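Local coordinates for quinoline 2-oxidoreductase small subunit (Pseudomonas putida, PDB 1T3Q), which carries the two [2Fe-2S] clusters of a molybdenum hydroxylase acting on quinoline, probably passing electrons from the molybdopterin site to FAD, at residues Gly54-Leu59 with Pro64-Leu69; Gly108-Gly113 with Asn140-Thr145; Glu124-Ser129 with Ala162-Glu167. All coordinates share one frame; numbering follows the deposited sequence.

Overall arrangement
Three contacts sample the two halves of this iron-sulfur subunit; contact 1 closes before the others open, while contacts 2 and 3 interleave along the chain. Contact 1 joins the hairpin strands 57-60 and 63-66 at the edge of the mixed sheet in the plant-type ferredoxin-like half. Contact 2 ties the start of helix 111-124 to the loop between helices 130-136 and 148-154 in the helical half. Their centres lie about 13 Å apart and they touch, so the two cluster sites meet where the halves join, consistent with a chain of redox centres. Contact 3 packs the loop after helix 111-124 against the end of helix 157-164, its centre about 22 Å from either of the others.

Contact 1: Gly54-Leu59 with Pro64-Leu69; sequences GSCTIL and PMRSCL. With FES (Fe2/s2 (inorganic) cluster), chain H.
The guanidinium of Arg66 lies with one face over Gly54, whose CA stands 3.3 Å above its plane, over the centre of the group; Thr57 OG1 and the cluster sulfide S1 approach it obliquely. This packing belongs to a beta hairpin of the plant-type ferredoxin fold, with two [2Fe-2S] cysteines at its open end, Cys56 just before strand 57-60 and Cys68 past strand 63-66. A bend at chi2 (-60°) turns the Arg66 chain along the cluster, placing CD 3.6 Å from S1. NH2 makes a weak bond to Thr57 OG1, while NE and NH1 are taken by the carbonyls of Gly51 and Gly139, so several acceptors hold the group in place. Glycine suits position 54 on two counts: its positive phi, and the lack of room for a CB beside the arginine. Its carbonyl O accepts from both N and OG1 of Thr57, on the same face of its plane.

Ile58 and Met65 form the hydrogen-bonded pair of the ladder, flanked by Thr57-Arg66 and Leu59-Pro64. Beyond the ladder, Ser67 OG donates in plane to a lone pair of Cys56 O at 2.6 Å. Both Cys56 SG, at 2.3 Å, and Cys68 SG, at 2.4 Å, bind the iron FE2. The thiolate of Cys56 also accepts a hydrogen bond from the backbone, Cys68 N lying 3.4 Å from its SG.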
loop_
_atom_site.group_PDB
_atom_site.type_symbol
_atom_site.label_atom_id
_atom_site.label_comp_id
_atom_site.label_asym_id
_atom_site.label_seq_id
_atom_site.Cartn_x
_atom_site.Cartn_y
_atom_site.Cartn_z
ATOM N N GLY A 54 19.988 21.932 6.197
ATOM C CA GLY A 54 19.589 22.444 4.895
ATOM C C GLY A 54 18.695 21.535 4.075
ATOM O O GLY A 54 18.320 21.886 2.957
ATOM N N SER A 55 18.328 20.376 4.615
ATOM C CA SER A 55 17.483 19.438 3.878
ATOM C C SER A 55 16.083 19.959 3.557
ATOM O O SER A 55 15.438 19.463 2.635
ATOM C CB SER A 55 17.344 18.118 4.648
ATOM O OG SER A 55 16.485 18.283 5.761
ATOM N N CYS A 56 15.613 20.939 4.328
ATOM C CA CYS A 56 14.279 21.516 4.152
ATOM C C CYS A 56 14.332 22.810 3.356
ATOM O O CYS A 56 13.342 23.539 3.289
ATOM C CB CYS A 56 13.665 21.856 5.511
ATOM S SG CYS A 56 14.532 23.238 6.290
ATOM N N THR A 57 15.482 23.103 2.768
ATOM C CA THR A 57 15.638 24.336 2.007
ATOM C C THR A 57 14.712 24.406 0.801
ATOM O O THR A 57 14.670 23.485 -0.018
ATOM C CB THR A 57 17.101 24.507 1.537
ATOM O OG1 THR A 57 17.972 24.483 2.679
ATOM C CG2 THR A 57 17.283 25.846 0.806
ATOM N N ILE A 58 13.957 25.498 0.706
ATOM C CA ILE A 58 13.044 25.717 -0.413
ATOM C C ILE A 58 13.216 27.161 -0.867
ATOM O O ILE A 58 13.950 27.921 -0.249
ATOM C CB ILE A 58 11.570 25.503 -0.007
ATOM C CG1 ILE A 58 11.193 26.464 1.123
ATOM C CG2 ILE A 58 11.344 24.048 0.402
ATOM C CD1 ILE A 58 9.739 26.384 1.540
ATOM N N LEU A 59 12.560 27.540 -1.954
ATOM C CA LEU A 59 12.669 28.919 -2.416
ATOM C C LEU A 59 11.372 29.648 -2.102
ATOM O O LEU A 59 10.281 29.173 -2.435
ATOM C CB LEU A 59 12.935 28.977 -3.925
ATOM C CG LEU A 59 14.206 28.304 -4.455
ATOM C CD1 LEU A 59 14.281 28.475 -5.972
ATOM C CD2 LEU A 59 15.428 28.915 -3.804
ATOM N N PRO A 64 16.323 31.159 -1.271
ATOM C CA PRO A 64 16.377 29.960 -0.429
ATOM C C PRO A 64 16.203 30.281 1.058
ATOM O O PRO A 64 16.805 31.221 1.585
ATOM C CB PRO A 64 17.749 29.367 -0.759
ATOM C CG PRO A 64 18.561 30.576 -1.137
ATOM C CD PRO A 64 17.598 31.375 -1.978
ATOM N N MET A 65 15.361 29.497 1.722
ATOM C CA MET A 65 15.089 29.666 3.147
ATOM C C MET A 65 14.865 28.311 3.803
ATOM O O MET A 65 14.446 27.359 3.144
ATOM C CB MET A 65 13.827 30.508 3.360
ATOM C CG MET A 65 13.941 31.947 2.905
ATOM S SD MET A 65 12.446 32.880 3.274
ATOM C CE MET A 65 12.831 34.438 2.404
ATOM N N ARG A 66 15.136 28.228 5.102
ATOM C CA ARG A 66 14.914 26.985 5.837
ATOM C C ARG A 66 13.428 26.929 6.169
ATOM O O ARG A 66 12.929 27.770 6.921
ATOM C CB ARG A 66 15.718 26.975 7.143
ATOM C CG ARG A 66 17.217 27.135 6.987
ATOM C CD ARG A 66 17.846 26.035 6.136
ATOM N NE ARG A 66 19.253 25.872 6.485
ATOM C CZ ARG A 66 20.251 25.719 5.619
ATOM N NH1 ARG A 66 21.490 25.586 6.071
ATOM N NH2 ARG A 66 20.021 25.712 4.311
ATOM N N SER A 67 12.710 25.953 5.616
ATOM C CA SER A 67 11.283 25.856 5.895
ATOM C C SER A 67 11.000 25.363 7.309
ATOM O O SER A 67 9.898 25.546 7.815
ATOM C CB SER A 67 10.583 24.952 4.870
ATOM O OG SER A 67 11.210 23.687 4.777
ATOM N N CYS A 68 11.986 24.739 7.951
ATOM C CA CYS A 68 11.775 24.267 9.319
ATOM C C CYS A 68 11.873 25.447 10.287
ATOM O O CYS A 68 11.441 25.355 11.441
ATOM C CB CYS A 68 12.811 23.206 9.698
ATOM S SG CYS A 68 14.471 23.816 9.949
ATOM N N LEU A 69 12.455 26.552 9.815
ATOM C CA LEU A 69 12.591 27.748 10.636
ATOM C C LEU A 69 11.704 28.885 10.125
ATOM O O LEU A 69 11.984 30.065 10.349
ATOM C CB LEU A 69 14.052 28.204 10.693
ATOM C CG LEU A 69 15.039 27.228 11.347
ATOM C CD1 LEU A 69 16.339 27.960 11.599
ATOM C CD2 LEU A 69 14.482 26.688 12.671
HETATM FE FE1 FES H . 17.646 20.825 8.875
HETATM FE FE2 FES H . 15.637 22.550 8.240
HETATM S S1 FES H . 17.723 23.031 8.199
HETATM S S2 FES H . 15.475 20.327 8.786
#

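Contact 2: Gly108-Gly113 with Asn140-Thr145; sequences GFCTAG and NLCRCT. With FES (Fe2/s2 (inorganic) cluster), chain G; MCN (pterin cytosine dinucleotide), chain N.
This is a metal-bridged contact: Cys110 and Cys142 bind the same iron of the second [2Fe-2S] cluster, joining the turn that leads into helix 111-124 to the loop between helices 130-136 and 148-154. Such a helical domain with its own cluster is characteristic of the iron-sulfur part of the molybdenum hydroxylases. Cys110 SG lies 2.3 Å from FE2 and Cys142 SG 2.4 Å from it, the two sulfurs 3.7 Å apart as ligands of one metal. They come to the iron by different routes: in Cys110 SG stands between the backbone N and the carbonyl carbon (chi1 71°), whereas in Cys142 it is anti to the backbone N (177°). The Cys142 thiolate also accepts a nearly straight bond from Thr145 N and a weak one from Cys144 N, which would probably stabilise its negative charge. A serine in place of Cys142 removes the sulfur, which would probably leave FE2 less firmly bound and the amides of Cys144 and Thr145 with a poorer acceptor. Cys144 SG binds the other iron, FE1, together with Cys107, and also approaches the pterin amino group N2' at 3.3 Å, bringing the cofactor close to the cluster.

Away from the metal, CB of Cys110 packs on Leu141 O at 3.3 Å. A water whose O lies 3.0 Å from Cys110 O accepts from Asn140 ND2 at 2.8 Å and so bridges the segments, while Asn140 OD1 bonds to Thr117. At the subunit interface, Arg143 forms a salt bridge with Glu693 of the large subunit. Within the chain, Asn140 and Cys142 touch Met114 of helix 111-124, and Leu141 pairs through its backbone with Cys53, tying this loop to the loop that leads into strand 57-60.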
loop_
_atom_site.group_PDB
_atom_site.type_symbol
_atom_site.label_atom_id
_atom_site.label_comp_id
_atom_site.label_asym_id
_atom_site.label_seq_id
_atom_site.Cartn_x
_atom_site.Cartn_y
_atom_site.Cartn_z
ATOM N N GLY A 108 19.666 10.164 -1.380
ATOM C CA GLY A 108 18.781 11.198 -1.907
ATOM C C GLY A 108 18.037 12.100 -0.933
ATOM O O GLY A 108 17.234 12.953 -1.342
ATOM N N PHE A 109 18.311 11.948 0.356
ATOM C CA PHE A 109 17.610 12.743 1.358
ATOM C C PHE A 109 17.946 14.235 1.347
ATOM O O PHE A 109 17.091 15.070 1.637
ATOM C CB PHE A 109 17.873 12.170 2.748
ATOM C CG PHE A 109 16.768 12.442 3.723
ATOM C CD1 PHE A 109 15.526 11.843 3.555
ATOM C CD2 PHE A 109 16.962 13.297 4.800
ATOM C CE1 PHE A 109 14.479 12.089 4.459
ATOM C CE2 PHE A 109 15.922 13.549 5.708
ATOM C CZ PHE A 109 14.682 12.941 5.532
ATOM N N CYS A 110 19.181 14.569 0.997
ATOM C CA CYS A 110 19.630 15.963 0.968
ATOM C C CYS A 110 19.371 16.627 -0.377
ATOM O O CYS A 110 19.526 17.837 -0.516
ATOM C CB CYS A 110 21.129 16.022 1.208
ATOM S SG CYS A 110 22.077 15.371 -0.221
ATOM N N THR A 111 18.975 15.826 -1.356
ATOM C CA THR A 111 18.795 16.316 -2.716
ATOM C C THR A 111 17.845 17.490 -2.931
ATOM O O THR A 111 18.204 18.442 -3.621
ATOM C CB THR A 111 18.439 15.137 -3.635
ATOM O OG1 THR A 111 19.393 14.086 -3.413
ATOM C CG2 THR A 111 18.522 15.543 -5.100
ATOM N N ALA A 112 16.650 17.444 -2.355
ATOM C CA ALA A 112 15.716 18.560 -2.516
ATOM C C ALA A 112 16.373 19.878 -2.072
ATOM O O ALA A 112 16.315 20.890 -2.784
ATOM C CB ALA A 112 14.442 18.299 -1.720
ATOM N N GLY A 113 17.009 19.863 -0.905
ATOM C CA GLY A 113 17.676 21.053 -0.401
ATOM C C GLY A 113 18.852 21.484 -1.265
ATOM O O GLY A 113 19.071 22.682 -1.473
ATOM N N ASN A 140 24.520 23.145 3.071
ATOM C CA ASN A 140 23.712 21.965 2.771
ATOM C C ASN A 140 24.543 20.721 3.072
ATOM O O ASN A 140 25.570 20.478 2.437
ATOM C CB ASN A 140 23.277 21.955 1.303
ATOM C CG ASN A 140 22.183 22.969 1.009
ATOM O OD1 ASN A 140 22.454 24.150 0.790
ATOM N ND2 ASN A 140 20.939 22.509 1.014
ATOM N N LEU A 141 24.094 19.936 4.044
ATOM C CA LEU A 141 24.823 18.740 4.436
ATOM C C LEU A 141 24.421 17.475 3.695
ATOM O O LEU A 141 23.240 17.224 3.448
ATOM C CB LEU A 141 24.665 18.510 5.943
ATOM C CG LEU A 141 25.039 19.709 6.821
ATOM C CD1 LEU A 141 24.760 19.389 8.287
ATOM C CD2 LEU A 141 26.493 20.060 6.611
ATOM N N CYS A 142 25.428 16.682 3.339
ATOM C CA CYS A 142 25.223 15.409 2.664
ATOM C C CYS A 142 26.139 14.423 3.381
ATOM O O CYS A 142 27.325 14.692 3.564
ATOM C CB CYS A 142 25.617 15.490 1.190
ATOM S SG CYS A 142 25.457 13.916 0.320
ATOM N N ARG A 143 25.579 13.295 3.795
ATOM C CA ARG A 143 26.344 12.279 4.510
ATOM C C ARG A 143 26.787 11.124 3.612
ATOM O O ARG A 143 27.585 10.281 4.030
ATOM C CB ARG A 143 25.493 11.728 5.661
ATOM C CG ARG A 143 26.219 10.784 6.608
ATOM C CD ARG A 143 27.446 11.447 7.203
ATOM N NE ARG A 143 27.682 11.019 8.583
ATOM C CZ ARG A 143 28.724 11.402 9.314
ATOM N NH1 ARG A 143 28.849 10.976 10.563
ATOM N NH2 ARG A 143 29.650 12.202 8.798
ATOM N N CYS A 144 26.282 11.098 2.381
ATOM C CA CYS A 144 26.573 10.016 1.440
ATOM C C CYS A 144 27.641 10.182 0.375
ATOM O O CYS A 144 28.457 9.285 0.161
ATOM C CB CYS A 144 25.310 9.638 0.651
ATOM S SG CYS A 144 23.911 9.016 1.558
ATOM N N THR A 145 27.603 11.323 -0.307
ATOM C CA THR A 145 28.452 11.566 -1.474
ATOM C C THR A 145 29.864 12.107 -1.412
ATOM O O THR A 145 30.640 11.886 -2.348
ATOM C CB THR A 145 27.689 12.467 -2.478
ATOM O OG1 THR A 145 27.648 13.807 -1.980
ATOM C CG2 THR A 145 26.272 11.977 -2.660
HETATM FE FE1 FES G . 22.361 10.876 1.192
HETATM FE FE2 FES G . 23.098 13.371 0.439
HETATM S S1 FES G . 22.611 11.738 -0.932
HETATM S S2 FES G . 22.658 12.625 2.485
HETATM N N1 MCN N . 29.588 -2.117 -5.760
HETATM C C2 MCN N . 29.887 -2.342 -7.143
HETATM N N3 MCN N . 30.890 -3.279 -7.339
HETATM C C4 MCN N . 31.589 -3.968 -6.354
HETATM C C5 MCN N . 31.248 -3.688 -4.954
HETATM C C6 MCN N . 30.259 -2.778 -4.665
HETATM O O2 MCN N . 29.313 -1.729 -8.015
HETATM N N4 MCN N . 32.521 -4.845 -6.659
HETATM C "C1'" MCN N . 28.425 -1.090 -5.495
HETATM C C2D MCN N . 27.035 -1.828 -5.227
HETATM O "O2'" MCN N . 25.927 -1.021 -5.765
HETATM C "C3'" MCN N . 27.021 -2.004 -3.723
HETATM C C4D MCN N . 27.670 -0.752 -3.184
HETATM O O4D MCN N . 28.601 -0.294 -4.288
HETATM O "O3'" MCN N . 25.635 -2.144 -3.252
HETATM C "C5'" MCN N . 28.316 -0.881 -1.775
HETATM O "O5'" MCN N . 29.159 -2.004 -1.850
HETATM P PA MCN N . 29.090 -3.250 -0.884
HETATM O O1A MCN N . 28.573 -4.387 -1.712
HETATM O O2A MCN N . 30.464 -3.297 -0.237
HETATM O O3A MCN N . 28.146 -3.034 0.424
HETATM P PB MCN N . 26.553 -3.031 0.585
HETATM O O1B MCN N . 26.207 -4.159 1.502
HETATM O O2B MCN N . 25.869 -2.988 -0.750
HETATM O O3B MCN N . 26.256 -1.623 1.294
HETATM C C10 MCN N . 26.403 -1.470 2.684
HETATM C "C9'" MCN N . 27.658 -0.683 2.876
HETATM C "C8'" MCN N . 27.750 -0.457 4.403
HETATM S "S8'" MCN N . 27.911 -1.942 5.385
HETATM C "C7'" MCN N . 27.748 0.723 5.026
HETATM S "S7'" MCN N . 27.837 0.962 6.794
HETATM C "C6'" MCN N . 27.579 2.010 4.150
HETATM C C7 MCN N . 28.086 1.777 2.752
HETATM O "O9'" MCN N . 27.481 0.633 2.170
HETATM N "N5'" MCN N . 26.127 2.428 4.324
HETATM C C4A MCN N . 25.801 3.358 3.258
HETATM N "N8'" MCN N . 27.777 2.959 1.878
HETATM C C4B MCN N . 26.567 3.672 2.121
HETATM N "N1'" MCN N . 26.207 4.587 1.100
HETATM C "C2'" MCN N . 25.010 5.194 1.276
HETATM N "N2'" MCN N . 24.628 6.087 0.337
HETATM N "N3'" MCN N . 24.176 4.928 2.343
HETATM C "C4'" MCN N . 24.466 3.999 3.411
HETATM O "O4'" MCN N . 23.680 3.823 4.310
HETATM O O HOH W 1 20.476 19.747 1.522
#

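Contact 3: Glu124-Ser129 with Ala162-Glu167; sequences ENPAPS and AARRGE
Pro126 and Ala163 bring their backbones within 5.3 Å, CA to CA, where the loop after helix 111-124 meets the last turn of helix 157-164. Proline and alanine carbons meet the long side chain of Arg164. CB of Pro126 rests on CB of Ala163 at 3.9 Å. The side chain of Arg164 comes round the same proline, crossing it at about a right angle. Its CG lies 3.8 Å from Pro126 CB; a bend at chi3 (-132°) then turns the far end back over the loop, bringing NH1 within 3.7 Å of Pro126 CB. The other terminal nitrogen, NH2, passes Ala127 CB at 4.1 Å, and Pro126 CB and Ala127 CB both lie oblique to the guanidinium.

In the loop, Asn125 OD1 accepts from Ala127 N, 3.1 Å away, in an Asx turn, with the donor above the carbonyl plane. Across from it a Schellman motif closes the helix: the N of Gly166, a residue of positive phi, donates to Ala163 O, and Glu167 N reaches Ala162 O at 2.9 Å. Farther along, Ser129 caps helix 130-136.

The chemistry is therefore van der Waals packing at the surface, away from both clusters: the proline CB meets the alanine methyl and, from another direction, CG and NH1 of the arginine, while the guanidinium meets carbon atoms and residues 124-129 supply no polar partner for its charge.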
loop_
_atom_site.group_PDB
_atom_site.type_symbol
_atom_site.label_atom_id
_atom_site.label_comp_id
_atom_site.label_asym_id
_atom_site.label_seq_id
_atom_site.Cartn_x
_atom_site.Cartn_y
_atom_site.Cartn_z
ATOM N N GLU A 124 22.038 33.734 -10.099
ATOM C CA GLU A 124 22.918 34.899 -10.071
ATOM C C GLU A 124 24.144 34.740 -10.962
ATOM O O GLU A 124 24.643 35.714 -11.522
ATOM C CB GLU A 124 23.393 35.186 -8.644
ATOM N N ASN A 125 24.629 33.509 -11.082
ATOM C CA ASN A 125 25.810 33.223 -11.884
ATOM C C ASN A 125 25.656 31.850 -12.534
ATOM O O ASN A 125 25.734 30.824 -11.861
ATOM C CB ASN A 125 27.046 33.262 -10.982
ATOM C CG ASN A 125 28.335 33.013 -11.737
ATOM O OD1 ASN A 125 28.343 32.861 -12.961
ATOM N ND2 ASN A 125 29.439 32.974 -11.005
ATOM N N PRO A 126 25.437 31.820 -13.860
ATOM C CA PRO A 126 25.255 30.610 -14.668
ATOM C C PRO A 126 26.445 29.654 -14.654
ATOM O O PRO A 126 26.279 28.440 -14.797
ATOM C CB PRO A 126 25.004 31.163 -16.071
ATOM C CG PRO A 126 24.491 32.546 -15.822
ATOM C CD PRO A 126 25.355 33.020 -14.710
ATOM N N ALA A 127 27.640 30.212 -14.498
ATOM C CA ALA A 127 28.864 29.419 -14.488
ATOM C C ALA A 127 29.740 29.759 -13.289
ATOM O O ALA A 127 30.817 30.347 -13.434
ATOM C CB ALA A 127 29.639 29.649 -15.784
ATOM N N PRO A 128 29.288 29.401 -12.079
ATOM C CA PRO A 128 30.085 29.697 -10.889
ATOM C C PRO A 128 31.326 28.814 -10.870
ATOM O O PRO A 128 31.339 27.752 -11.481
ATOM C CB PRO A 128 29.125 29.375 -9.748
ATOM C CG PRO A 128 28.335 28.230 -10.305
ATOM C CD PRO A 128 28.047 28.689 -11.723
ATOM N N SER A 129 32.372 29.262 -10.187
ATOM C CA SER A 129 33.597 28.480 -10.087
ATOM C C SER A 129 33.339 27.364 -9.079
ATOM O O SER A 129 32.398 27.442 -8.291
ATOM C CB SER A 129 34.745 29.357 -9.592
ATOM O OG SER A 129 34.555 29.719 -8.232
ATOM N N ALA A 162 21.713 25.984 -19.748
ATOM C CA ALA A 162 20.300 26.018 -19.397
ATOM C C ALA A 162 20.016 27.226 -18.507
ATOM O O ALA A 162 18.979 27.879 -18.640
ATOM C CB ALA A 162 19.907 24.727 -18.684
ATOM N N ALA A 163 20.944 27.520 -17.603
ATOM C CA ALA A 163 20.799 28.657 -16.699
ATOM C C ALA A 163 20.700 29.963 -17.493
ATOM O O ALA A 163 19.862 30.819 -17.201
ATOM C CB ALA A 163 21.982 28.714 -15.744
ATOM N N ARG A 164 21.560 30.115 -18.493
ATOM C CA ARG A 164 21.544 31.318 -19.317
ATOM C C ARG A 164 20.215 31.461 -20.048
ATOM O O ARG A 164 19.761 32.575 -20.314
ATOM C CB ARG A 164 22.688 31.290 -20.331
ATOM C CG ARG A 164 24.068 31.421 -19.718
ATOM C CD ARG A 164 25.117 31.528 -20.809
ATOM N NE ARG A 164 26.244 30.631 -20.582
ATOM C CZ ARG A 164 27.222 30.855 -19.711
ATOM N NH1 ARG A 164 27.225 31.955 -18.973
ATOM N NH2 ARG A 164 28.200 29.973 -19.583
ATOM N N ARG A 165 19.591 30.333 -20.374
ATOM C CA ARG A 165 18.308 30.359 -21.067
ATOM C C ARG A 165 17.164 30.442 -20.059
ATOM O O ARG A 165 15.997 30.292 -20.417
ATOM C CB ARG A 165 18.122 29.109 -21.929
ATOM C CG ARG A 165 19.189 28.867 -22.986
ATOM N N GLY A 166 17.509 30.672 -18.796
ATOM C CA GLY A 166 16.501 30.771 -17.754
ATOM C C GLY A 166 15.666 29.515 -17.577
ATOM O O GLY A 166 14.467 29.598 -17.309
ATOM N N GLU A 167 16.290 28.347 -17.708
ATOM C CA GLU A 167 15.561 27.093 -17.564
ATOM C C GLU A 167 16.159 26.093 -16.575
ATOM O O GLU A 167 16.092 24.880 -16.789
ATOM C CB GLU A 167 15.382 26.434 -18.936
ATOM C CG GLU A 167 16.575 26.573 -19.860
ATOM C CD GLU A 167 16.287 26.064 -21.261
ATOM O OE1 GLU A 167 15.303 26.534 -21.871
ATOM O OE2 GLU A 167 17.046 25.199 -21.751
#